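Local coordinates for putative 5-carboxymethyl-2-hydroxymuconate isomerase (Pseudomonas aeruginosa, PDB 3E6Q), which probably isomerises 5-carboxymethyl-2-hydroxymuconate, an intermediate of aromatic acid breakdown, and assembles as a trimer, at residues 24-30 and 82-88; 29-33 and 67-71; 105-110 and 122-126. One frame throughout, in Å; residues are numbered along the deposited sequence. Where two conformers were deposited one is given.

Overall arrangement
All three contacts belong to one four-stranded mixed sheet and the helices packed on it, the beta-alpha-beta architecture of the tautomerase superfamily. Interaction 1 joins the two inner strands; interaction 2 continues from the end of strand 24-30, sharing Ala29 and Thr30, its centre about 12 Å away; interaction 3 sets helix 95-112 on strand 121-130, its centre about 8 Å from that of interaction 1. A probable 2.7 Å hydrogen bond between His84 ND1 and Ser124 OG ties 82-88 to 122-126. Interactions 2 and 3 do not touch, their nearest atoms about 7 Å apart. The sodium ion and a formic acid, probably from the crystallisation liquor, lie at interaction 1, and each contact meets the second subunit.

Interaction 1: residues 24-30 and 82-88; sequences HLVIEAT and YLHACLS. With NA (sodium ion), chain R; FMT (formic acid), chain P.
Thr30 lays its methyl CG2 over the centre of the Tyr82 ring, a CH-pi contact 3.4 Å from CG2 to the centroid, at one end of an antiparallel strand pair in the middle of the tautomerase-type sheet. With chi1 of 56°, Thr30 OG1 sits between backbone N and carbonyl carbon, accepts the N-H of Tyr82 and donates to Asn32 OD1 while CG2 swings over the ring. Hydrogen-bonded pairs His24-Ser88, Val26-Cys86 and Glu28-His84 follow, the shortest bond running from Glu28 N to His84 O at 2.7 Å. Alternating with them, the non-hydrogen-bonded pairs Leu25-Leu87, Ile27-Ala85 and Ala29-Leu83 lie on the side covered by helices 39-52 and 95-112; Ile27 CG2 comes within 3.6 Å of Leu83 CD1.

On the face shared with Val26 and Cys86, Glu28 and His84 lie side by side, carboxylate and ring planes 73° apart, with Glu28 OE2 in plane at the ring edge. OE2 binds the sodium ion at 2.7 Å, a water is a second ligand, and OE1 makes a salt bridge to Arg64 of the second subunit. Ser124 holds His84 ND1, probably fixing the rotation of the ring, whose NE2 donates at 170° to formic acid O1, 2.7 Å away.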
loop_
_atom_site.group_PDB
_atom_site.type_symbol
_atom_site.label_atom_id
_atom_site.label_comp_id
_atom_site.label_asym_id
_atom_site.label_seq_id
_atom_site.Cartn_x
_atom_site.Cartn_y
_atom_site.Cartn_z
ATOM N N HIS A 24 -0.381 11.171 -4.089
ATOM C CA HIS A 24 -1.009 9.890 -4.339
ATOM C C HIS A 24 -2.009 9.637 -3.253
ATOM O O HIS A 24 -1.667 9.755 -2.078
ATOM C CB HIS A 24 0.056 8.753 -4.401
ATOM C CG HIS A 24 0.931 8.806 -5.603
ATOM N ND1 HIS A 24 0.503 8.367 -6.843
ATOM C CD2 HIS A 24 2.189 9.293 -5.781
ATOM C CE1 HIS A 24 1.484 8.545 -7.715
ATOM N NE2 HIS A 24 2.518 9.084 -7.098
ATOM N N LEU A 25 -3.229 9.274 -3.623
ATOM C CA LEU A 25 -4.264 9.001 -2.633
ATOM C C LEU A 25 -4.840 7.614 -2.914
ATOM O O LEU A 25 -5.303 7.337 -4.036
ATOM C CB LEU A 25 -5.356 10.031 -2.713
ATOM C CG LEU A 25 -6.592 9.777 -1.864
ATOM C CD1 LEU A 25 -6.190 9.821 -0.376
ATOM C CD2 LEU A 25 -7.751 10.734 -2.161
ATOM N N VAL A 26 -4.812 6.754 -1.899
ATOM C CA VAL A 26 -5.394 5.409 -2.006
ATOM C C VAL A 26 -6.527 5.278 -0.985
ATOM O O VAL A 26 -6.289 5.428 0.226
ATOM C CB VAL A 26 -4.350 4.276 -1.791
ATOM C CG1 VAL A 26 -5.044 2.876 -1.909
ATOM C CG2 VAL A 26 -3.134 4.425 -2.759
ATOM N N ILE A 27 -7.737 5.014 -1.475
ATOM C CA ILE A 27 -8.915 4.770 -0.653
ATOM C C ILE A 27 -9.235 3.276 -0.708
ATOM O O ILE A 27 -9.329 2.710 -1.799
ATOM C CB ILE A 27 -10.133 5.613 -1.121
ATOM C CG1 ILE A 27 -9.831 7.125 -1.118
ATOM C CG2 ILE A 27 -11.401 5.311 -0.267
ATOM C CD1 ILE A 27 -10.941 7.953 -1.691
ATOM N N GLU A 28 -9.409 2.679 0.466
ATOM C CA GLU A 28 -9.731 1.271 0.631
ATOM C C GLU A 28 -11.060 1.197 1.391
ATOM O O GLU A 28 -11.223 1.817 2.441
ATOM C CB GLU A 28 -8.678 0.556 1.473
ATOM C CG GLU A 28 -7.318 0.357 0.891
ATOM C CD GLU A 28 -6.383 -0.119 1.988
ATOM O OE1 GLU A 28 -6.180 -1.370 2.167
ATOM O OE2 GLU A 28 -5.812 0.768 2.708
ATOM N N ALA A 29 -11.994 0.418 0.863
ATOM C CA ALA A 29 -13.320 0.221 1.445
ATOM C C ALA A 29 -13.583 -1.285 1.557
ATOM O O ALA A 29 -13.343 -2.037 0.629
ATOM C CB ALA A 29 -14.349 0.850 0.569
ATOM N N THR A 30 -14.037 -1.747 2.714
ATOM C CA THR A 30 -14.416 -3.130 2.823
ATOM C C THR A 30 -15.604 -3.399 1.828
ATOM O O THR A 30 -16.440 -2.525 1.565
ATOM C CB THR A 30 -14.766 -3.503 4.276
ATOM O OG1 THR A 30 -15.815 -2.643 4.794
ATOM C CG2 THR A 30 -13.477 -3.446 5.155
ATOM N N TYR A 82 -15.421 -0.819 7.205
ATOM C CA TYR A 82 -14.537 0.263 7.448
ATOM C C TYR A 82 -14.043 0.851 6.126
ATOM O O TYR A 82 -14.161 0.227 5.067
ATOM C CB TYR A 82 -13.365 -0.073 8.393
ATOM C CG TYR A 82 -12.387 -1.075 7.889
ATOM C CD1 TYR A 82 -11.375 -0.733 6.988
ATOM C CD2 TYR A 82 -12.460 -2.410 8.367
ATOM C CE1 TYR A 82 -10.430 -1.695 6.550
ATOM C CE2 TYR A 82 -11.538 -3.392 7.888
ATOM C CZ TYR A 82 -10.540 -3.005 6.991
ATOM O OH TYR A 82 -9.628 -3.931 6.547
ATOM N N LEU A 83 -13.586 2.100 6.225
ATOM C CA LEU A 83 -13.153 2.928 5.093
ATOM C C LEU A 83 -11.873 3.667 5.539
ATOM O O LEU A 83 -11.823 4.309 6.594
ATOM C CB LEU A 83 -14.252 3.923 4.736
ATOM C CG LEU A 83 -14.063 4.904 3.584
ATOM C CD1 LEU A 83 -13.773 4.213 2.258
ATOM C CD2 LEU A 83 -15.311 5.830 3.475
ATOM N N HIS A 84 -10.838 3.543 4.713
ATOM C CA HIS A 84 -9.507 4.119 5.004
ATOM C C HIS A 84 -8.877 4.775 3.786
ATOM O O HIS A 84 -9.009 4.267 2.663
ATOM C CB HIS A 84 -8.587 3.031 5.549
ATOM C CG HIS A 84 -7.208 3.514 5.860
ATOM N ND1 HIS A 84 -6.928 4.365 6.917
ATOM C CD2 HIS A 84 -6.031 3.268 5.241
ATOM C CE1 HIS A 84 -5.628 4.614 6.930
ATOM N NE2 HIS A 84 -5.062 3.984 5.911
ATOM N N ALA A 85 -8.192 5.884 4.005
ATOM C CA ALA A 85 -7.413 6.509 2.964
ATOM C C ALA A 85 -5.995 6.749 3.450
ATOM O O ALA A 85 -5.742 6.996 4.629
ATOM C CB ALA A 85 -8.028 7.808 2.526
ATOM N N CYS A 86 -5.069 6.681 2.505
ATOM C CA CYS A 86 -3.663 6.998 2.762
ATOM C C CYS A 86 -3.274 8.028 1.698
ATOM O O CYS A 86 -3.268 7.741 0.482
ATOM C CB CYS A 86 -2.800 5.736 2.661
ATOM S SG CYS A 86 -1.074 6.135 3.066
ATOM N N LEU A 87 -3.054 9.250 2.150
ATOM C CA LEU A 87 -2.563 10.338 1.318
ATOM C C LEU A 87 -1.053 10.412 1.453
ATOM O O LEU A 87 -0.526 10.586 2.574
ATOM C CB LEU A 87 -3.159 11.691 1.741
ATOM C CG LEU A 87 -2.719 12.899 0.904
ATOM C CD1 LEU A 87 -3.285 12.838 -0.527
ATOM C CD2 LEU A 87 -3.069 14.240 1.614
ATOM N N SER A 88 -0.365 10.306 0.328
ATOM C CA SER A 88 1.107 10.422 0.312
ATOM C C SER A 88 1.520 11.681 -0.388
ATOM O O SER A 88 1.197 11.894 -1.582
ATOM C CB SER A 88 1.726 9.214 -0.428
ATOM O OG SER A 88 1.485 7.981 0.252
HETATM NA NA NA R . -5.025 3.195 1.830
HETATM C C FMT P . -2.230 2.788 5.798
HETATM O O1 FMT P . -2.397 3.945 5.496
HETATM O O2 FMT P . -2.708 1.898 5.060
HETATM O O HOH W 1 -2.598 2.402 0.994
#

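Interaction 2: residues 29-33 and 67-71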
loop_
_atom_site.group_PDB
_atom_site.type_symbol
_atom_site.label_atom_id
_atom_site.label_comp_id
_atom_site.label_asym_id
_atom_site.label_seq_id
_atom_site.Cartn_x
_atom_site.Cartn_y
_atom_site.Cartn_z
ATOM N N ALA A 29 -11.994 0.418 0.863
ATOM C CA ALA A 29 -13.320 0.221 1.445
ATOM C C ALA A 29 -13.583 -1.285 1.557
ATOM O O ALA A 29 -13.343 -2.037 0.629
ATOM C CB ALA A 29 -14.349 0.850 0.569
ATOM N N THR A 30 -14.037 -1.747 2.714
ATOM C CA THR A 30 -14.416 -3.130 2.823
ATOM C C THR A 30 -15.604 -3.399 1.828
ATOM O O THR A 30 -16.440 -2.525 1.565
ATOM C CB THR A 30 -14.766 -3.503 4.276
ATOM O OG1 THR A 30 -15.815 -2.643 4.794
ATOM C CG2 THR A 30 -13.477 -3.446 5.155
ATOM N N ALA A 31 -15.673 -4.629 1.320
ATOM C CA ALA A 31 -16.654 -4.993 0.282
ATOM C C ALA A 31 -18.124 -4.865 0.707
ATOM O O ALA A 31 -19.013 -4.715 -0.136
ATOM C CB ALA A 31 -16.349 -6.441 -0.256
ATOM N N ASN A 32 -18.375 -4.947 2.021
ATOM C CA ASN A 32 -19.714 -4.738 2.619
ATOM C C ASN A 32 -20.133 -3.312 2.846
ATOM O O ASN A 32 -21.231 -3.072 3.339
ATOM C CB ASN A 32 -19.838 -5.533 3.923
ATOM C CG ASN A 32 -18.889 -5.084 4.999
ATOM O OD1 ASN A 32 -17.930 -4.388 4.718
ATOM N ND2 ASN A 32 -19.158 -5.502 6.259
ATOM N N LEU A 33 -19.254 -2.354 2.535
ATOM C CA LEU A 33 -19.555 -0.948 2.741
ATOM C C LEU A 33 -20.419 -0.387 1.625
ATOM O O LEU A 33 -20.053 -0.446 0.441
ATOM C CB LEU A 33 -18.261 -0.113 2.829
ATOM C CG LEU A 33 -18.477 1.354 3.239
ATOM C CD1 LEU A 33 -19.146 1.470 4.639
ATOM C CD2 LEU A 33 -17.123 2.052 3.239
ATOM N N THR A 67 -11.695 -1.930 -3.451
ATOM C CA THR A 67 -12.578 -2.687 -2.594
ATOM C C THR A 67 -11.781 -3.836 -2.014
ATOM O O THR A 67 -11.067 -4.537 -2.739
ATOM C CB THR A 67 -13.781 -3.206 -3.368
ATOM O OG1 THR A 67 -14.552 -2.088 -3.858
ATOM C CG2 THR A 67 -14.607 -4.125 -2.481
ATOM N N LEU A 68 -11.830 -3.963 -0.703
ATOM C CA LEU A 68 -11.201 -5.097 0.012
ATOM C C LEU A 68 -12.171 -6.264 0.069
ATOM O O LEU A 68 -13.224 -6.201 0.728
ATOM C CB LEU A 68 -10.853 -4.686 1.432
ATOM C CG LEU A 68 -10.002 -3.390 1.545
ATOM C CD1 LEU A 68 -9.815 -2.952 3.020
ATOM C CD2 LEU A 68 -8.674 -3.587 0.792
ATOM N N GLU A 69 -11.837 -7.334 -0.666
ATOM C CA GLU A 69 -12.705 -8.499 -0.738
ATOM C C GLU A 69 -12.547 -9.418 0.450
ATOM O O GLU A 69 -13.426 -10.257 0.727
ATOM C CB GLU A 69 -12.385 -9.242 -2.032
ATOM C CG GLU A 69 -12.626 -8.410 -3.316
ATOM C CD GLU A 69 -12.419 -9.215 -4.624
ATOM O OE1 GLU A 69 -12.719 -8.639 -5.705
ATOM O OE2 GLU A 69 -11.985 -10.404 -4.568
ATOM N N ALA A 70 -11.417 -9.330 1.150
ATOM C CA ALA A 70 -11.172 -10.224 2.277
ATOM C C ALA A 70 -10.640 -9.397 3.448
ATOM O O ALA A 70 -9.527 -8.888 3.354
ATOM C CB ALA A 70 -10.187 -11.404 1.938
ATOM N N TYR A 71 -11.464 -9.235 4.471
ATOM C CA TYR A 71 -11.195 -8.243 5.522
ATOM C C TYR A 71 -11.745 -8.768 6.826
ATOM O O TYR A 71 -12.718 -9.568 6.859
ATOM C CB TYR A 71 -11.822 -6.862 5.160
ATOM C CG TYR A 71 -13.291 -6.946 4.976
ATOM C CD1 TYR A 71 -13.845 -7.333 3.733
ATOM C CD2 TYR A 71 -14.152 -6.778 6.040
ATOM C CE1 TYR A 71 -15.180 -7.525 3.590
ATOM C CE2 TYR A 71 -15.548 -6.932 5.869
ATOM C CZ TYR A 71 -16.029 -7.326 4.625
ATOM O OH TYR A 71 -17.355 -7.573 4.548
#
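Asn32 OD1 accepts the hydroxyl of Thr30 at 2.7 Å from OG1, with the donor nearly in line with the amide C=O. Asn32 ND2 donates to Arg80 O. These bonds brace a type I turn from Thr30 to Leu33, closed by Leu33 N to Thr30 O at 3.0 Å. Asn32 CG lies between its own backbone N and carbonyl carbon (chi1 64°), which carries the amide obliquely against Tyr71 OH, 3.0 Å from Asn32 CG, at angles too poor for a hydrogen bond; amide and ring planes are 37° apart.

Here the parallel pairing of strand 62-73 with strand 24-30 in the mixed sheet comes to its end. Leu68 N bonds to Ala29 O at 2.8 Å, and Ala31 N reaches Leu68 O at 3.0 Å through a more bent bond of 131°. Beyond this the two segments part, and the ring of Tyr71 folds back across Thr30, whose CB stands over the ring centre, 3.7 Å from CB to the centroid. Tyr71 also pairs by its backbone with a strand of the second subunit, continuing the sheet across the interface. On the other side of the turn's backbone, Thr67 CG2 rests 3.5 Å from Ala31 CA.

Interaction 3: residues 105-110 and 122-126; sequences LCEVLA and QVSVE
Leu109, in the conformer given, crosses Val123 and Val125 obliquely and meets both, its CB lying 3.5 Å from Val123 CG1 and its CD1 reaching 3.6 Å to Val125 CG2. This is helix-on-sheet packing within an alpha/beta layered fold: segment 105-110 runs roughly antiparallel to 122-126, their axes at 151° and 8.1 Å apart at closest approach. Both valines point toward the helix, the intervening Ser124 away.

The two valines use their branches differently. Val123 CG1, anti to its backbone nitrogen (chi1 179°), is the methyl that meets both Leu109 and Cys106. In Val125 the same rotamer divides the work: CG2 fits between Leu109 and Cys106, whose CB is 3.8 Å from that methyl, and CG1 meets Leu105, which crosses Val125 at about a right angle.

Farther out, Leu105 and Leu109 extend over Leu25 and Ile27 of strand 24-30 as well as Leu87 and Ala85 of strand 82-90, so one helix face spans three strands. Residues 122-125 pair with a strand of the second subunit, and Ala136 of that subunit packs on Cys106. Cys106 turns its sulfur to the same valine methyl that Leu109 touches, SG standing 4.1 Å from Val123 CG1.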
loop_
_atom_site.group_PDB
_atom_site.type_symbol
_atom_site.label_atom_id
_atom_site.label_comp_id
_atom_site.label_asym_id
_atom_site.label_seq_id
_atom_site.Cartn_x
_atom_site.Cartn_y
_atom_site.Cartn_z
ATOM N N LEU A 105 -9.865 15.373 3.949
ATOM C CA LEU A 105 -10.222 14.120 3.340
ATOM C C LEU A 105 -11.163 13.290 4.194
ATOM O O LEU A 105 -12.065 12.624 3.697
ATOM C CB LEU A 105 -8.971 13.291 3.055
ATOM C CG LEU A 105 -8.111 13.771 1.911
ATOM C CD1 LEU A 105 -6.797 12.927 1.900
ATOM C CD2 LEU A 105 -8.872 13.634 0.582
ATOM N N CYS A 106 -10.938 13.316 5.495
ATOM C CA CYS A 106 -11.772 12.556 6.426
ATOM C C CYS A 106 -13.227 13.012 6.366
ATOM O O CYS A 106 -14.140 12.190 6.353
ATOM C CB CYS A 106 -11.201 12.641 7.813
ATOM S SG CYS A 106 -11.965 11.331 8.877
ATOM N N GLU A 107 -13.437 14.329 6.219
ATOM C CA GLU A 107 -14.783 14.879 6.052
ATOM C C GLU A 107 -15.450 14.377 4.758
ATOM O O GLU A 107 -16.652 13.981 4.764
ATOM C CB GLU A 107 -14.695 16.406 6.049
ATOM C CG GLU A 107 -15.990 17.130 5.737
ATOM C CD GLU A 107 -17.011 17.096 6.846
ATOM O OE1 GLU A 107 -18.127 17.611 6.590
ATOM O OE2 GLU A 107 -16.735 16.571 7.955
ATOM N N VAL A 108 -14.691 14.368 3.659
ATOM C CA VAL A 108 -15.209 13.849 2.403
ATOM C C VAL A 108 -15.613 12.355 2.534
ATOM O O VAL A 108 -16.718 11.946 2.110
ATOM C CB VAL A 108 -14.164 14.025 1.261
ATOM C CG1 VAL A 108 -14.614 13.301 0.012
ATOM C CG2 VAL A 108 -13.924 15.547 0.952
ATOM N N LEU A 109 -14.677 11.543 3.026
ATOM C CA LEU A 109 -14.899 10.107 3.180
ATOM C C LEU A 109 -16.101 9.836 4.084
ATOM O O LEU A 109 -16.992 9.059 3.744
ATOM C CB LEU A 109 -13.669 9.432 3.780
ATOM C CG LEU A 109 -12.386 9.338 2.972
ATOM C CD1 LEU A 109 -11.419 8.484 3.826
ATOM C CD2 LEU A 109 -12.610 8.702 1.606
ATOM N N ALA A 110 -16.145 10.489 5.245
ATOM C CA ALA A 110 -17.228 10.235 6.216
ATOM C C ALA A 110 -18.594 10.599 5.592
ATOM O O ALA A 110 -19.602 9.864 5.774
ATOM C CB ALA A 110 -16.994 11.015 7.524
ATOM N N GLN A 122 -16.054 2.820 10.946
ATOM C CA GLN A 122 -14.841 3.574 11.214
ATOM C C GLN A 122 -14.238 4.086 9.894
ATOM O O GLN A 122 -13.959 3.312 8.967
ATOM C CB GLN A 122 -13.808 2.748 11.934
ATOM C CG GLN A 122 -14.146 2.384 13.363
ATOM C CD GLN A 122 -12.950 1.837 14.158
ATOM O OE1 GLN A 122 -11.792 2.021 13.795
ATOM N NE2 GLN A 122 -13.271 1.191 15.288
ATOM N N VAL A 123 -13.998 5.383 9.848
ATOM C CA VAL A 123 -13.357 6.097 8.724
ATOM C C VAL A 123 -12.040 6.615 9.228
ATOM O O VAL A 123 -11.969 7.224 10.328
ATOM C CB VAL A 123 -14.248 7.245 8.171
ATOM C CG1 VAL A 123 -13.539 8.003 7.005
ATOM C CG2 VAL A 123 -15.639 6.692 7.777
ATOM N N SER A 124 -10.959 6.393 8.479
ATOM C CA SER A 124 -9.651 6.952 8.885
ATOM C C SER A 124 -8.883 7.458 7.680
ATOM O O SER A 124 -9.064 6.980 6.558
ATOM C CB SER A 124 -8.763 5.940 9.635
ATOM O OG SER A 124 -8.688 4.692 8.948
ATOM N N VAL A 125 -7.978 8.386 7.939
ATOM C CA VAL A 125 -7.082 8.928 6.924
ATOM C C VAL A 125 -5.684 9.095 7.534
ATOM O O VAL A 125 -5.561 9.777 8.570
ATOM C CB VAL A 125 -7.570 10.295 6.368
ATOM C CG1 VAL A 125 -6.638 10.836 5.294
ATOM C CG2 VAL A 125 -8.992 10.226 5.827
ATOM N N GLU A 126 -4.676 8.497 6.889
ATOM C CA GLU A 126 -3.275 8.685 7.233
ATOM C C GLU A 126 -2.764 9.689 6.222
ATOM O O GLU A 126 -3.106 9.590 5.038
ATOM C CB GLU A 126 -2.477 7.400 7.095
ATOM C CG GLU A 126 -1.036 7.642 7.185
ATOM C CD GLU A 126 -0.141 6.400 7.192
ATOM O OE1 GLU A 126 -0.567 5.271 6.830
ATOM O OE2 GLU A 126 1.018 6.657 7.526
#